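Local coordinates for transcriptional regulator (NtrC family) (PDB 3DZD), which probably activates sigma54-dependent transcription through a AAA+ ATPase domain controlled by a receiver domain, here in its inactive state with ADP bound, at residues G232-D235 / Q236-A240; F251-G255 / G256-I260. All blocks are in the same frame, centred on the assembly; numbering follows the deposited sequence.

Both contacts are local and lie in the AAA+ domain, one at the start of a helix and one in a hairpin. Contact 1 is complete before the chain reaches contact 2, and neither encloses or crosses the other. The chain leaves strand 225-229 of the central parallel sheet, and contact 1 turns it into helix 236-248. From the far end of that helix it passes through the short strand 250-251 into contact 2, which folds it back as an antiparallel hairpin to strand 260-261 and on to sheet strand 265-270. The two centres are 19 Å apart and the nearest atoms about 6 Å, without touching. Together they shape the entry to, and the return from, the helical connection between two neighbouring sheet strands.

Contact 1 (G232-D235 / Q236-A240); sequences GELD and QRVQA
Two consecutive carbonyl groups, those of Leu234 and Asp235, are bound by Gln239, one through its side chain and the other through its backbone. Gln239 N donates to Asp235 O at 2.9 Å in an almost straight bond (175°), an i to i+4 link of the helical kind in the opening turn of the helix. The amide supplies the other bond, with NE2 2.7 Å from Leu234 O; the donor lies off the carbonyl plane, and the N-H is less well aligned. The Gln239 chain starts beside its own backbone N (chi1 -67°) and then runs extended, passing Asp235 O, from which CG is 3.2 Å away, before it reaches the carbonyl of Leu234. Its other amide atom, OE1, accepts from Arg284 N, so the amide is held from both ends and its rotation is fixed.

The apolar contacts centre on Val238, whose two methyls divide the work. CG1 meets Leu234 CD2 at 3.9 Å, the two side chains running nearly perpendicular. CG2 lies 3.5 Å from Asp235 CB, against the aliphatic base of the acid.

Within the fold, this bend carries the chain from strand 225-229 into helix 236-248. Arg237 makes a salt bridge to Glu196 of helix 195-200, while Glu233 pairs with Lys272, in the loop between strand 265-270 and helix 274-279.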
loop_
_atom_site.group_PDB
_atom_site.type_symbol
_atom_site.label_atom_id
_atom_site.label_comp_id
_atom_site.label_asym_id
_atom_site.label_seq_id
_atom_site.Cartn_x
_atom_site.Cartn_y
_atom_site.Cartn_z
ATOM N N GLY A 232 20.588 14.568 10.089
ATOM C CA GLY A 232 21.335 15.605 10.785
ATOM C C GLY A 232 20.472 16.618 11.533
ATOM O O GLY A 232 20.962 17.334 12.405
ATOM N N GLU A 233 19.182 16.674 11.203
ATOM C CA GLU A 233 18.267 17.630 11.826
ATOM C C GLU A 233 17.578 17.109 13.079
ATOM O O GLU A 233 16.665 17.749 13.589
ATOM C CB GLU A 233 17.196 18.075 10.835
ATOM C CG GLU A 233 17.728 18.771 9.608
ATOM C CD GLU A 233 18.483 20.047 9.927
ATOM O OE1 GLU A 233 18.475 20.485 11.100
ATOM O OE2 GLU A 233 19.084 20.618 8.989
ATOM N N LEU A 234 18.004 15.952 13.572
ATOM C CA LEU A 234 17.386 15.355 14.753
ATOM C C LEU A 234 17.895 15.991 16.039
ATOM O O LEU A 234 19.100 16.199 16.193
ATOM C CB LEU A 234 17.669 13.849 14.812
ATOM C CG LEU A 234 16.921 12.902 13.884
ATOM C CD1 LEU A 234 17.422 11.482 14.094
ATOM C CD2 LEU A 234 15.427 12.992 14.122
ATOM N N ASP A 235 16.977 16.269 16.963
ATOM C CA ASP A 235 17.336 16.719 18.304
ATOM C C ASP A 235 18.411 15.805 18.868
ATOM O O ASP A 235 18.429 14.613 18.575
ATOM C CB ASP A 235 16.116 16.676 19.232
ATOM C CG ASP A 235 14.994 17.598 18.778
ATOM O OD1 ASP A 235 15.118 18.217 17.699
ATOM O OD2 ASP A 235 13.982 17.702 19.504
ATOM N N GLN A 236 19.305 16.347 19.684
ATOM C CA GLN A 236 20.331 15.510 20.288
ATOM C C GLN A 236 19.706 14.606 21.341
ATOM O O GLN A 236 20.365 13.734 21.910
ATOM C CB GLN A 236 21.466 16.349 20.873
ATOM C CG GLN A 236 22.726 15.541 21.144
ATOM C CD GLN A 236 23.973 16.208 20.601
ATOM O OE1 GLN A 236 23.907 17.297 20.029
ATOM N NE2 GLN A 236 25.117 15.553 20.769
ATOM N N ARG A 237 18.418 14.819 21.583
ATOM C CA ARG A 237 17.648 13.960 22.467
ATOM C C ARG A 237 17.162 12.740 21.698
ATOM O O ARG A 237 17.276 11.609 22.174
ATOM C CB ARG A 237 16.455 14.727 23.047
ATOM C CG ARG A 237 15.606 13.907 23.994
ATOM C CD ARG A 237 14.917 14.782 25.033
ATOM N NE ARG A 237 14.431 13.980 26.151
ATOM C CZ ARG A 237 13.337 13.232 26.093
ATOM N NH1 ARG A 237 12.623 13.197 24.976
ATOM N NH2 ARG A 237 12.958 12.520 27.145
ATOM N N VAL A 238 16.618 12.988 20.507
ATOM C CA VAL A 238 16.189 11.925 19.605
ATOM C C VAL A 238 17.380 11.065 19.174
ATOM O O VAL A 238 17.304 9.837 19.200
ATOM C CB VAL A 238 15.510 12.501 18.357
ATOM C CG1 VAL A 238 14.822 11.397 17.574
ATOM C CG2 VAL A 238 14.515 13.581 18.743
ATOM N N GLN A 239 18.480 11.720 18.791
ATOM C CA GLN A 239 19.707 11.031 18.400
ATOM C C GLN A 239 20.078 9.983 19.425
ATOM O O GLN A 239 20.439 8.861 19.078
ATOM C CB GLN A 239 20.872 12.015 18.242
ATOM C CG GLN A 239 20.707 12.976 17.074
ATOM C CD GLN A 239 21.850 13.965 16.949
ATOM O OE1 GLN A 239 22.970 13.696 17.372
ATOM N NE2 GLN A 239 21.567 15.119 16.356
ATOM N N ALA A 240 20.002 10.359 20.692
ATOM C CA ALA A 240 20.384 9.463 21.773
ATOM C C ALA A 240 19.423 8.282 21.853
ATOM O O ALA A 240 19.841 7.130 21.953
ATOM C CB ALA A 240 20.412 10.217 23.084
#

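Contact 2 (F251-G255 / G256-I260); sequences FTRLG and GNQKI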
loop_
_atom_site.group_PDB
_atom_site.type_symbol
_atom_site.label_atom_id
_atom_site.label_comp_id
_atom_site.label_asym_id
_atom_site.label_seq_id
_atom_site.Cartn_x
_atom_site.Cartn_y
_atom_site.Cartn_z
ATOM N N PHE A 251 12.373 -0.899 21.695
ATOM C CA PHE A 251 12.037 0.433 22.179
ATOM C C PHE A 251 10.666 0.425 22.851
ATOM O O PHE A 251 10.009 -0.610 22.944
ATOM C CB PHE A 251 12.038 1.447 21.032
ATOM C CG PHE A 251 10.836 1.354 20.148
ATOM C CD1 PHE A 251 9.709 2.116 20.409
ATOM C CD2 PHE A 251 10.827 0.501 19.061
ATOM C CE1 PHE A 251 8.595 2.027 19.606
ATOM C CE2 PHE A 251 9.712 0.405 18.246
ATOM C CZ PHE A 251 8.597 1.170 18.514
ATOM N N THR A 252 10.234 1.591 23.311
ATOM C CA THR A 252 8.913 1.729 23.898
ATOM C C THR A 252 8.255 2.967 23.315
ATOM O O THR A 252 8.941 3.871 22.842
ATOM C CB THR A 252 9.000 1.847 25.423
ATOM O OG1 THR A 252 9.867 2.935 25.767
ATOM C CG2 THR A 252 9.563 0.565 26.015
ATOM N N ARG A 253 6.929 3.005 23.325
ATOM C CA ARG A 253 6.226 4.176 22.825
ATOM C C ARG A 253 6.348 5.342 23.800
ATOM O O ARG A 253 6.855 5.188 24.917
ATOM C CB ARG A 253 4.758 3.854 22.577
ATOM C CG ARG A 253 4.533 2.842 21.462
ATOM C CD ARG A 253 3.069 2.784 21.088
ATOM N NE ARG A 253 2.807 1.942 19.926
ATOM C CZ ARG A 253 2.519 0.646 19.992
ATOM N NH1 ARG A 253 2.472 0.033 21.170
ATOM N NH2 ARG A 253 2.280 -0.038 18.881
ATOM N N LEU A 254 5.905 6.514 23.363
ATOM C CA LEU A 254 5.786 7.651 24.263
ATOM C C LEU A 254 4.582 7.414 25.162
ATOM O O LEU A 254 3.442 7.374 24.693
ATOM C CB LEU A 254 5.610 8.961 23.487
ATOM C CG LEU A 254 6.746 9.411 22.562
ATOM C CD1 LEU A 254 6.474 10.820 22.041
ATOM C CD2 LEU A 254 8.112 9.332 23.258
ATOM N N GLY A 255 4.841 7.239 26.452
ATOM C CA GLY A 255 3.773 7.063 27.417
ATOM C C GLY A 255 3.571 5.623 27.832
ATOM O O GLY A 255 2.923 5.350 28.840
ATOM N N GLY A 256 4.130 4.700 27.057
ATOM C CA GLY A 256 3.984 3.283 27.335
ATOM C C GLY A 256 5.240 2.641 27.886
ATOM O O GLY A 256 6.326 3.218 27.817
ATOM N N ASN A 257 5.090 1.437 28.428
ATOM C CA ASN A 257 6.220 0.699 28.981
ATOM C C ASN A 257 6.393 -0.675 28.335
ATOM O O ASN A 257 7.302 -1.430 28.687
ATOM C CB ASN A 257 6.069 0.552 30.497
ATOM C CG ASN A 257 7.277 -0.102 31.143
ATOM O OD1 ASN A 257 8.419 0.128 30.735
ATOM N ND2 ASN A 257 7.032 -0.925 32.157
ATOM N N GLN A 258 5.519 -0.996 27.387
ATOM C CA GLN A 258 5.577 -2.284 26.712
ATOM C C GLN A 258 6.784 -2.359 25.780
ATOM O O GLN A 258 6.961 -1.513 24.907
ATOM C CB GLN A 258 4.290 -2.529 25.932
ATOM C CG GLN A 258 3.962 -3.989 25.738
ATOM C CD GLN A 258 2.790 -4.185 24.816
ATOM O OE1 GLN A 258 2.312 -3.237 24.190
ATOM N NE2 GLN A 258 2.321 -5.418 24.716
ATOM N N LYS A 259 7.617 -3.371 25.984
ATOM C CA LYS A 259 8.812 -3.549 25.180
ATOM C C LYS A 259 8.435 -4.004 23.778
ATOM O O LYS A 259 7.691 -4.971 23.606
ATOM C CB LYS A 259 9.721 -4.590 25.820
ATOM C CG LYS A 259 11.182 -4.448 25.455
ATOM C CD LYS A 259 11.892 -3.496 26.410
ATOM C CE LYS A 259 13.400 -3.562 26.217
ATOM N NZ LYS A 259 13.890 -4.973 26.136
ATOM N N ILE A 260 8.950 -3.303 22.776
ATOM C CA ILE A 260 8.675 -3.656 21.393
ATOM C C ILE A 260 9.961 -3.920 20.626
ATOM O O ILE A 260 10.848 -3.069 20.567
ATOM C CB ILE A 260 7.885 -2.566 20.676
ATOM C CG1 ILE A 260 6.705 -2.116 21.540
ATOM C CG2 ILE A 260 7.398 -3.077 19.327
ATOM C CD1 ILE A 260 5.700 -1.257 20.803
HETATM O O HOH W 1 8.480 5.205 27.029
#
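Ile260 touches two flat groups of the preceding arm, the Phe251 ring with its CB and the Arg253 guanidinium with its CD1. The CB sits over one face of the ring, to one side of the ring's centre, with CE2 of Phe251 4.3 Å from CB of Ile260. A chi1 of 76° tucks the Phe251 ring over its own backbone and so brings it there. At the other end of Ile260, CD1 comes over a face of the guanidinium, 3.5 Å from Arg253 NH1, and again away from the centre. The straight Arg253 chain reaches this position, and its NH2 forms a salt bridge with Glu219 of helix 217-220.

The arms form a β-hairpin, probably the pre-sensor 1 hairpin of sigma54 activators. Phe251 and Ile260 are its antiparallel hydrogen-bonded pair: Phe251 N to Ile260 O and Ile260 N to Phe251 O both measure 2.9 Å. The chain reverses in a type II turn over Leu254 and Gly255, where glycine takes a positive phi (102°); the bond from Gly256 N to Arg253 O across it is weak.

Between turn and pair, Thr252 points its CG2 across the loop to Gln258 O, at 3.5 Å. Its OG1 instead shares a water, 2.9 Å away, that donates to Arg253 O and Gly256 O. Leu254 packs on Ala206 in the GAFTGA motif, the loop that in this family engages sigma54, while Gln258 NE2 bonds to Ser70 OG and Leu43 O in the receiver domain of the second subunit.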